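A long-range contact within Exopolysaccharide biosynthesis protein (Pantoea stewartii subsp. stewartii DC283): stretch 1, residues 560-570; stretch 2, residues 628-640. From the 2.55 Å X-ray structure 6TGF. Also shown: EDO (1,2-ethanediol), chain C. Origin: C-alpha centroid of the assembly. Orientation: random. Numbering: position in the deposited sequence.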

# COMPACT_ATOMS: atom_id res chain seq x y z
N GLU B 560 -29.97 -21.28 -22.48
CA GLU B 560 -29.93 -21.06 -23.95
C GLU B 560 -28.46 -20.93 -24.38
O GLU B 560 -27.85 -19.90 -24.07
CB GLU B 560 -30.73 -19.82 -24.36
CG GLU B 560 -30.77 -19.59 -25.86
CD GLU B 560 -31.54 -18.35 -26.29
OE1 GLU B 560 -32.69 -18.50 -26.75
OE2 GLU B 560 -30.99 -17.24 -26.16
N ILE B 561 -27.93 -21.95 -25.06
CA ILE B 561 -26.56 -21.96 -25.66
C ILE B 561 -26.66 -21.44 -27.09
O ILE B 561 -27.20 -22.17 -27.95
CB ILE B 561 -25.94 -23.37 -25.61
CG1 ILE B 561 -25.75 -23.86 -24.17
CG2 ILE B 561 -24.64 -23.42 -26.39
CD1 ILE B 561 -25.57 -25.35 -24.04
N GLU B 562 -26.17 -20.22 -27.33
CA GLU B 562 -26.06 -19.61 -28.68
C GLU B 562 -24.72 -20.04 -29.29
O GLU B 562 -23.67 -19.63 -28.75
CB GLU B 562 -26.15 -18.09 -28.59
CG GLU B 562 -25.95 -17.38 -29.92
CD GLU B 562 -25.92 -15.87 -29.83
OE1 GLU B 562 -25.69 -15.22 -30.87
OE2 GLU B 562 -26.12 -15.33 -28.72
N VAL B 563 -24.77 -20.84 -30.36
CA VAL B 563 -23.59 -21.15 -31.23
C VAL B 563 -23.52 -20.07 -32.31
O VAL B 563 -24.14 -20.25 -33.37
CB VAL B 563 -23.67 -22.56 -31.83
CG1 VAL B 563 -22.45 -22.89 -32.69
CG2 VAL B 563 -23.85 -23.63 -30.76
N PHE B 564 -22.81 -18.97 -32.02
CA PHE B 564 -22.64 -17.81 -32.93
C PHE B 564 -21.56 -18.13 -33.96
O PHE B 564 -20.55 -18.75 -33.59
CB PHE B 564 -22.29 -16.55 -32.14
CG PHE B 564 -22.06 -15.33 -33.00
CD1 PHE B 564 -23.12 -14.71 -33.64
CD2 PHE B 564 -20.78 -14.82 -33.19
CE1 PHE B 564 -22.91 -13.60 -34.44
CE2 PHE B 564 -20.58 -13.71 -33.99
CZ PHE B 564 -21.64 -13.10 -34.62
N GLY B 565 -21.78 -17.70 -35.21
CA GLY B 565 -20.94 -18.04 -36.38
C GLY B 565 -21.73 -18.84 -37.40
O GLY B 565 -22.90 -19.14 -37.11
N GLN B 566 -21.12 -19.19 -38.53
CA GLN B 566 -21.83 -19.83 -39.67
C GLN B 566 -20.98 -20.95 -40.28
O GLN B 566 -19.77 -21.01 -40.01
CB GLN B 566 -22.16 -18.78 -40.74
CG GLN B 566 -20.94 -18.22 -41.46
CD GLN B 566 -21.32 -17.57 -42.76
OE1 GLN B 566 -21.76 -16.43 -42.80
NE2 GLN B 566 -21.13 -18.30 -43.85
N SER B 567 -21.63 -21.80 -41.09
CA SER B 567 -21.01 -22.82 -41.97
C SER B 567 -20.68 -22.18 -43.33
O SER B 567 -21.42 -21.27 -43.75
CB SER B 567 -21.91 -24.02 -42.12
OG SER B 567 -21.43 -24.90 -43.14
N GLN B 568 -19.62 -22.66 -43.98
CA GLN B 568 -19.06 -22.13 -45.26
C GLN B 568 -18.37 -20.78 -44.99
O GLN B 568 -18.76 -20.09 -44.03
CB GLN B 568 -20.15 -21.94 -46.32
CG GLN B 568 -21.06 -23.15 -46.52
CD GLN B 568 -20.32 -24.37 -47.02
OE1 GLN B 568 -19.25 -24.28 -47.62
NE2 GLN B 568 -20.89 -25.54 -46.76
N PHE B 569 -17.37 -20.45 -45.81
CA PHE B 569 -16.71 -19.12 -45.86
C PHE B 569 -16.21 -18.84 -47.29
O PHE B 569 -15.24 -18.07 -47.45
CB PHE B 569 -15.58 -19.04 -44.84
CG PHE B 569 -14.59 -20.18 -44.91
CD1 PHE B 569 -14.82 -21.36 -44.22
CD2 PHE B 569 -13.45 -20.09 -45.69
CE1 PHE B 569 -13.92 -22.41 -44.29
CE2 PHE B 569 -12.55 -21.14 -45.76
CZ PHE B 569 -12.79 -22.30 -45.06
N ASN B 570 -16.86 -19.44 -48.29
CA ASN B 570 -16.55 -19.24 -49.73
C ASN B 570 -17.16 -17.91 -50.18
O ASN B 570 -18.21 -17.53 -49.62
CB ASN B 570 -17.02 -20.42 -50.59
CG ASN B 570 -18.51 -20.69 -50.47
OD1 ASN B 570 -18.92 -21.59 -49.74
ND2 ASN B 570 -19.32 -19.91 -51.17
C1 EDO C . -14.34 -24.09 -48.98
O1 EDO C . -13.52 -24.85 -48.12
C2 EDO C . -15.78 -24.14 -48.62
O2 EDO C . -16.29 -22.94 -48.05
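Stretch 2 (628-640) QVFIRLAGWTPSA

The apolar centre is built on alternation. In a β-strand successive side chains point to opposite faces, and here I561 and V563 direct their CA-to-CB bonds toward stretch 2, while E560 and E562 make no contact with it and have their carboxylates satisfied elsewhere in the structure. Stretch 2 answers in kind: V629 and I631 point toward stretch 1, and F630 and R632 are out of reach. I561 CD1 lies 4.2 Å from V629 CG2, and V563 CG2 lies 4.3 Å from I631 CD1. These β-branched residues suit extended backbone and offer broad, nonpolar flanks. V563 also serves the second strand of stretch 2, its CG1 3.8 Å from A640 CB, and F564 O accepts a CA-H...O contact from A640 CA at 3.1 Å.

The backbones set this arrangement. Stretch 1 opens in a strand that began earlier in the chain and passes into a loop by S567. In stretch 2, residues 628-633 are extended, 634-636 turn the chain, and the chain then enters the strand that includes A640 and continues beyond it. The axis of strand 560-564 and that of 637-640 come within 7.2 Å at 136° between their N-to-C directions, so the two run roughly antiparallel but are strongly skewed.

Next comes G565, whose CA is 4.7 Å from A640 CA. Its phi of 116° and psi of 178° by themselves call for glycine, since a CB would jam against the preceding carbonyl; it would also stand only 2.6 Å from S639 O.

Farther along, F569 forms a second apolar patch. Its CA-to-CB bond points toward stretch 2, and with chi1 in the p well its CD1 reaches P638 CG at 3.7 Å, while its CE1 lies 4.0 Å from W636 CE3. W636 O sits at the edge of the phenylalanine ring, 3.7 Å from F569 CD1. Proline and tryptophan supply nonpolar carbon for the phenylalanine to pack against.

Where the loop of stretch 1 meets the turn of stretch 2, polar groups take over. T637 OG1 donates to Q566 O at 2.9 Å, and S567 OG donates to G635 O at 2.8 Å. Serine is small enough to make this bond while S567 CB packs 3.7 Å from A634 CB. The amide Q568 N donates to W636 O at 2.6 Å, a short bond bent to 130° at the hydrogen. Q566 turns its CA-to-CB bond away from stretch 2 and braces its own loop instead, its NE2 donating to S567 O and Q568 O, each at 3.0 Å.

Near the exposed Q568, its OE1 comes within 4.1 Å of W636 CB. A 1,2-ethanediol, probably from the crystallisation liquor, settles here: its O1 lies over a face of the indole, 3.3 Å from W636 CD2, and its O2 lies over a face of the F569 ring.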

# COMPACT_ATOMS: atom_id res chain seq x y z
N GLN B 628 -25.38 -33.10 -20.13
CA GLN B 628 -24.32 -32.98 -21.17
C GLN B 628 -24.97 -32.64 -22.51
O GLN B 628 -25.95 -33.32 -22.87
CB GLN B 628 -23.49 -34.26 -21.30
CG GLN B 628 -22.62 -34.55 -20.08
CD GLN B 628 -23.29 -35.51 -19.12
OE1 GLN B 628 -23.54 -36.67 -19.46
NE2 GLN B 628 -23.56 -35.04 -17.92
N VAL B 629 -24.45 -31.63 -23.22
CA VAL B 629 -24.96 -31.17 -24.55
C VAL B 629 -23.88 -31.44 -25.60
O VAL B 629 -22.74 -30.98 -25.41
CB VAL B 629 -25.35 -29.68 -24.51
CG1 VAL B 629 -25.83 -29.18 -25.87
CG2 VAL B 629 -26.41 -29.41 -23.45
N PHE B 630 -24.24 -32.18 -26.66
CA PHE B 630 -23.40 -32.46 -27.85
C PHE B 630 -23.99 -31.73 -29.06
O PHE B 630 -25.23 -31.62 -29.15
CB PHE B 630 -23.32 -33.96 -28.12
CG PHE B 630 -22.63 -34.77 -27.04
CD1 PHE B 630 -23.27 -35.06 -25.85
CD2 PHE B 630 -21.34 -35.25 -27.23
CE1 PHE B 630 -22.64 -35.80 -24.87
CE2 PHE B 630 -20.71 -36.00 -26.25
CZ PHE B 630 -21.36 -36.27 -25.07
N ILE B 631 -23.13 -31.23 -29.95
CA ILE B 631 -23.53 -30.58 -31.24
C ILE B 631 -22.72 -31.21 -32.38
O ILE B 631 -21.50 -31.41 -32.21
CB ILE B 631 -23.37 -29.05 -31.19
CG1 ILE B 631 -21.92 -28.60 -30.95
CG2 ILE B 631 -24.31 -28.45 -30.15
CD1 ILE B 631 -21.63 -27.20 -31.45
N ARG B 632 -23.40 -31.54 -33.49
CA ARG B 632 -22.76 -31.99 -34.75
C ARG B 632 -22.37 -30.73 -35.54
O ARG B 632 -23.21 -30.22 -36.30
CB ARG B 632 -23.70 -32.90 -35.54
CG ARG B 632 -23.03 -33.60 -36.72
CD ARG B 632 -23.78 -34.84 -37.18
NE ARG B 632 -22.87 -35.81 -37.77
CZ ARG B 632 -22.74 -36.07 -39.07
NH1 ARG B 632 -23.48 -35.43 -39.97
NH2 ARG B 632 -21.87 -36.98 -39.47
N LEU B 633 -21.14 -30.25 -35.32
CA LEU B 633 -20.61 -29.01 -35.94
C LEU B 633 -20.52 -29.23 -37.46
O LEU B 633 -19.92 -30.24 -37.87
CB LEU B 633 -19.24 -28.70 -35.32
CG LEU B 633 -18.75 -27.26 -35.48
CD1 LEU B 633 -19.73 -26.26 -34.87
CD2 LEU B 633 -17.38 -27.09 -34.85
N ALA B 634 -21.12 -28.33 -38.24
CA ALA B 634 -21.27 -28.41 -39.71
C ALA B 634 -19.90 -28.51 -40.39
O ALA B 634 -18.89 -28.19 -39.74
CB ALA B 634 -22.04 -27.22 -40.22
N GLY B 635 -19.88 -28.93 -41.66
CA GLY B 635 -18.68 -28.90 -42.51
C GLY B 635 -18.32 -27.48 -42.89
O GLY B 635 -19.24 -26.70 -43.21
N TRP B 636 -17.02 -27.14 -42.84
CA TRP B 636 -16.46 -25.81 -43.22
C TRP B 636 -17.08 -24.70 -42.37
O TRP B 636 -17.40 -23.64 -42.95
CB TRP B 636 -16.66 -25.54 -44.72
CG TRP B 636 -15.97 -26.51 -45.62
CD1 TRP B 636 -16.54 -27.30 -46.58
CD2 TRP B 636 -14.56 -26.80 -45.66
NE1 TRP B 636 -15.59 -28.05 -47.21
CE2 TRP B 636 -14.36 -27.77 -46.67
CE3 TRP B 636 -13.45 -26.33 -44.95
CZ2 TRP B 636 -13.10 -28.28 -46.97
CZ3 TRP B 636 -12.20 -26.84 -45.25
CH2 TRP B 636 -12.03 -27.80 -46.25
N THR B 637 -17.25 -24.92 -41.07
CA THR B 637 -17.56 -23.85 -40.08
C THR B 637 -16.24 -23.47 -39.41
O THR B 637 -15.72 -24.19 -38.56
CB THR B 637 -18.69 -24.24 -39.11
OG1 THR B 637 -18.89 -23.16 -38.20
CG2 THR B 637 -18.43 -25.50 -38.33
N PRO B 638 -15.64 -22.32 -39.81
CA PRO B 638 -14.26 -22.00 -39.47
C PRO B 638 -14.05 -21.51 -38.02
O PRO B 638 -12.96 -21.67 -37.51
CB PRO B 638 -13.92 -20.88 -40.47
CG PRO B 638 -15.24 -20.17 -40.69
CD PRO B 638 -16.28 -21.26 -40.61
N SER B 639 -15.08 -20.92 -37.42
CA SER B 639 -15.05 -20.35 -36.05
C SER B 639 -16.48 -20.14 -35.53
O SER B 639 -17.20 -19.31 -36.11
CB SER B 639 -14.27 -19.06 -36.02
OG SER B 639 -14.78 -18.13 -36.97
N ALA B 640 -16.86 -20.87 -34.48
CA ALA B 640 -18.18 -20.79 -33.81
C ALA B 640 -17.98 -20.46 -32.33
O ALA B 640 -17.36 -21.28 -31.62
CB ALA B 640 -18.93 -22.09 -34.00